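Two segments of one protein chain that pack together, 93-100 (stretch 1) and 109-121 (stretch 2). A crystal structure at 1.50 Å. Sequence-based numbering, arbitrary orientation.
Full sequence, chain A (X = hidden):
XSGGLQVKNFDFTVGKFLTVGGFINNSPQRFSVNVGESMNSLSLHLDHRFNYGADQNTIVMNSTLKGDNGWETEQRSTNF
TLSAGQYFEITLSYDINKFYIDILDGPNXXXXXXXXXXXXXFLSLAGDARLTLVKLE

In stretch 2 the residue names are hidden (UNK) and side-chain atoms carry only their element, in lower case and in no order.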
# COMPACT_ATOMS: atom_id res chain seq x y z
N SER A 93 11.35 6.16 8.01
CA SER A 93 11.09 5.69 9.34
C SER A 93 11.18 6.93 10.23
O SER A 93 11.61 8.00 9.78
CB SER A 93 12.13 4.63 9.75
OG SER A 93 13.49 5.04 9.66
N TYR A 94 10.77 6.84 11.48
CA TYR A 94 10.82 7.98 12.36
C TYR A 94 10.76 7.56 13.81
O TYR A 94 10.39 6.43 14.14
CB TYR A 94 9.64 8.92 12.05
CG TYR A 94 8.24 8.38 12.29
CD1 TYR A 94 7.64 7.49 11.39
CD2 TYR A 94 7.56 8.82 13.42
CE1 TYR A 94 6.33 7.06 11.62
CE2 TYR A 94 6.26 8.39 13.65
CZ TYR A 94 5.66 7.52 12.75
OH TYR A 94 4.35 7.17 12.98
N ASP A 95 11.21 8.44 14.67
CA ASP A 95 10.97 8.26 16.09
C ASP A 95 10.29 9.55 16.54
O ASP A 95 10.00 10.40 15.70
CB ASP A 95 12.31 7.99 16.80
CG ASP A 95 13.44 8.97 16.60
OD1 ASP A 95 13.23 10.18 16.52
OD2 ASP A 95 14.57 8.50 16.55
N ILE A 96 10.15 9.82 17.85
CA ILE A 96 9.43 10.99 18.33
C ILE A 96 10.17 12.30 17.98
O ILE A 96 9.54 13.35 17.91
CB ILE A 96 9.21 10.80 19.90
CG1 ILE A 96 8.28 11.86 20.49
CG2 ILE A 96 10.53 10.94 20.62
CD1 ILE A 96 6.79 11.61 20.24
N ASN A 97 11.46 12.24 17.68
CA ASN A 97 12.28 13.41 17.37
C ASN A 97 12.54 13.70 15.91
O ASN A 97 12.57 14.85 15.48
CB ASN A 97 13.66 13.31 17.99
CG ASN A 97 13.62 13.08 19.47
OD1 ASN A 97 12.88 13.74 20.19
ND2 ASN A 97 14.38 12.13 20.00
N LYS A 98 12.77 12.67 15.10
CA LYS A 98 13.19 12.81 13.71
C LYS A 98 12.59 11.78 12.77
O LYS A 98 12.22 10.68 13.18
CB LYS A 98 14.70 12.65 13.56
CG LYS A 98 15.58 13.60 14.33
CD LYS A 98 17.01 13.14 14.18
CE LYS A 98 17.89 13.96 15.10
NZ LYS A 98 19.29 13.59 14.97
N PHE A 99 12.51 12.20 11.52
CA PHE A 99 12.23 11.36 10.37
C PHE A 99 13.60 11.06 9.80
O PHE A 99 14.52 11.90 9.79
CB PHE A 99 11.45 12.05 9.27
CG PHE A 99 9.99 12.15 9.62
CD1 PHE A 99 9.52 13.23 10.38
CD2 PHE A 99 9.11 11.13 9.22
CE1 PHE A 99 8.17 13.29 10.74
CE2 PHE A 99 7.77 11.20 9.58
CZ PHE A 99 7.31 12.27 10.34
N TYR A 100 13.71 9.84 9.31
CA TYR A 100 14.91 9.32 8.68
C TYR A 100 14.48 8.93 7.28
O TYR A 100 13.60 8.07 7.09
CB TYR A 100 15.39 8.11 9.47
CG TYR A 100 15.62 8.45 10.93
CD1 TYR A 100 16.78 9.12 11.30
CD2 TYR A 100 14.67 8.10 11.90
CE1 TYR A 100 17.01 9.45 12.62
CE2 TYR A 100 14.90 8.43 13.24
CZ TYR A 100 16.08 9.10 13.59
OH TYR A 100 16.35 9.45 14.89
N UNK A 109 18.71 11.35 4.70
CA UNK A 109 18.44 12.69 5.21
C UNK A 109 17.66 12.56 6.50
O UNK A 109 17.10 11.51 6.79
c UNK A 109 17.22 14.25 1.81
c UNK A 109 18.23 13.71 2.81
c UNK A 109 17.62 13.50 4.19
c UNK A 109 19.40 14.66 2.97
N UNK A 110 17.64 13.59 7.34
CA UNK A 110 16.85 13.61 8.56
C UNK A 110 16.04 14.87 8.50
O UNK A 110 16.45 15.83 7.85
o UNK A 110 20.14 11.47 11.36
c UNK A 110 19.47 12.48 11.16
o UNK A 110 19.62 13.50 11.83
c UNK A 110 17.69 13.70 9.80
c UNK A 110 18.43 12.42 10.05
N UNK A 111 14.91 14.85 9.18
CA UNK A 111 14.04 16.02 9.22
C UNK A 111 13.37 15.98 10.59
O UNK A 111 13.09 14.87 11.05
c UNK A 111 9.96 18.22 8.34
c UNK A 111 12.10 17.17 8.00
c UNK A 111 10.78 17.09 8.43
c UNK A 111 10.45 19.41 7.83
c UNK A 111 12.60 18.36 7.48
c UNK A 111 13.00 15.94 8.10
c UNK A 111 11.77 19.48 7.40
N UNK A 112 13.10 17.07 11.31
CA UNK A 112 12.45 17.01 12.60
C UNK A 112 11.04 16.46 12.53
O UNK A 112 10.31 16.65 11.55
c UNK A 112 13.54 18.43 11.00
c UNK A 112 12.68 19.28 11.91
c UNK A 112 12.50 18.43 13.14
N UNK A 113 10.66 15.77 13.59
CA UNK A 113 9.28 15.32 13.75
C UNK A 113 8.69 16.49 14.52
O UNK A 113 8.61 16.54 15.75
c UNK A 113 9.22 14.03 14.56
c UNK A 113 7.82 13.47 14.77
o UNK A 113 6.81 14.16 14.59
n UNK A 113 7.66 12.22 15.14
N UNK A 114 8.27 17.50 13.78
CA UNK A 114 7.77 18.75 14.34
C UNK A 114 6.56 18.65 15.25
O UNK A 114 6.43 19.37 16.25
n UNK A 114 11.09 22.81 9.44
n UNK A 114 9.79 21.61 10.88
c UNK A 114 8.55 20.99 11.32
c UNK A 114 9.91 22.27 9.72
c UNK A 114 7.47 19.70 13.19
c UNK A 114 8.78 20.14 12.55
n UNK A 114 8.92 22.39 8.84
N UNK A 115 5.67 17.70 14.97
CA UNK A 115 4.43 17.58 15.70
C UNK A 115 4.41 16.40 16.67
O UNK A 115 3.35 16.04 17.17
c UNK A 115 3.70 20.47 11.62
c UNK A 115 3.38 18.57 13.60
c UNK A 115 3.74 20.87 12.95
c UNK A 115 3.57 19.91 13.95
c UNK A 115 3.33 18.19 12.27
c UNK A 115 3.28 17.49 14.68
c UNK A 115 3.49 19.14 11.26
o UNK A 115 3.89 21.41 10.64
N UNK A 116 5.56 15.79 16.98
CA UNK A 116 5.64 14.66 17.90
C UNK A 116 4.63 13.55 17.63
O UNK A 116 3.90 13.05 18.49
c UNK A 116 5.51 15.19 19.33
o UNK A 116 6.58 16.10 19.58
N UNK A 117 4.64 13.12 16.38
CA UNK A 117 3.75 12.08 15.92
C UNK A 117 4.35 10.72 16.18
O UNK A 117 5.55 10.53 16.08
n UNK A 117 -0.79 14.34 14.88
c UNK A 117 0.51 14.51 14.27
c UNK A 117 2.72 13.50 14.10
c UNK A 117 3.48 12.22 14.43
c UNK A 117 1.41 13.48 14.87
N UNK A 118 3.49 9.78 16.58
CA UNK A 118 3.90 8.41 16.79
C UNK A 118 3.16 7.43 15.89
O UNK A 118 3.43 6.23 15.93
c UNK A 118 3.65 8.02 18.24
o UNK A 118 5.55 8.11 21.18
o UNK A 118 3.48 8.74 21.13
c UNK A 118 4.56 8.50 20.58
c UNK A 118 4.69 8.72 19.09
N UNK A 119 2.24 7.94 15.07
CA UNK A 119 1.47 7.15 14.14
C UNK A 119 1.10 8.10 12.99
O UNK A 119 0.73 9.26 13.27
c UNK A 119 -2.33 4.74 11.90
c UNK A 119 -0.72 5.91 13.84
c UNK A 119 0.20 6.61 14.82
c UNK A 119 -1.10 4.17 12.22
c UNK A 119 -1.96 6.48 13.52
c UNK A 119 -0.30 4.75 13.19
c UNK A 119 -2.76 5.89 12.55
N UNK A 120 1.20 7.67 11.74
CA UNK A 120 0.86 8.51 10.59
C UNK A 120 -0.11 7.75 9.69
O UNK A 120 0.29 6.76 9.07
c UNK A 120 2.62 11.11 10.71
c UNK A 120 2.08 8.87 9.76
c UNK A 120 3.14 9.71 10.45
c UNK A 120 4.36 9.80 9.57
N UNK A 121 -1.39 8.14 9.60
CA UNK A 121 -2.43 7.41 8.86
C UNK A 121 -2.52 7.66 7.37
O UNK A 121 -3.26 6.96 6.67
c UNK A 121 -2.00 9.21 10.38
c UNK A 121 -3.42 9.26 9.88
c UNK A 121 -3.69 7.80 9.58
O HOH W 1 9.16 16.00 18.36

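Position 109 carries four carbons, forked at the second. It is leucine, Leu109; its side chain leads away from stretch 1, leaving the backbone to meet Tyr100.

Position 110 has three carbons, the last bearing two oxygens, which marks glutamate. Glu110 lies on the same sheet face as Tyr100, and its carboxylate suits the place because the ammonium of Lys98 reaches it: NZ of Lys98 and OE1 of Glu110 form a salt bridge at 3.2 Å.

At 111 one carbon leads to a ring of six carbons with no oxygen, a phenylalanine. Phe111 shares the buried opposite face with Phe99, where an apolar ring is at home; the CB atoms of Phe99 and Phe111 are 4.3 Å apart.

At 112 three carbons close a ring onto the backbone N. Pro112 points away from stretch 1 and has no N-H to offer, a small loss in a non-hydrogen-bonded pair with Lys98.

Position 113 has two carbons, the second carrying one oxygen and one nitrogen. An aspartate would show two oxygens, so this is asparagine. Asn113 uses both ends of its amide: ND2 donates to O of Asp95 (3.0 Å) and to the backbone O of position 117 (2.9 Å), while OD1 accepts from N of that same position (3.0 Å).

Position 114, with three carbons, a nitrogen, then a carbon bearing two more nitrogens, is arginine; position 115, a six-carbon ring bearing one oxygen, is tyrosine. Arg114 and Tyr115 occupy the middle of a type I turn and point away from stretch 1.

At 116 one carbon and one oxygen make serine. Ser116 donates through OG to a water that in turn donates to O of Ile96 and O of Asn113.

Four carbons in a row ending in nitrogen identify 117 as lysine; the end of Lys117 leads away from stretch 1, while its O lies near the edge of the Tyr94 ring.

Position 118, three carbons ending in two oxygens, is glutamate; CG of Glu118 lies 3.8 Å from CD1 of Ile96. Position 119, a plain six-carbon ring, is phenylalanine, and Phe119 points away.

Position 120 has four carbons forked at the second. Leu120 is buried, with CD1 over one face of the Tyr94 ring and 3.7 Å from CE2 of Phe99. At 121 three carbons close onto N: Pro121, beyond contact.

The contact thus joins an antiparallel ladder, with Phe99 and Phe111 exchanging backbone hydrogen bonds (2.8 Å from N of Phe99 to O of Phe111), to a loop that Asn113 ties to stretch 1, its N also bonding O of Asn97 at 2.8 Å.

Stretch 2 (109-121) LEFPNRYSKEFLP
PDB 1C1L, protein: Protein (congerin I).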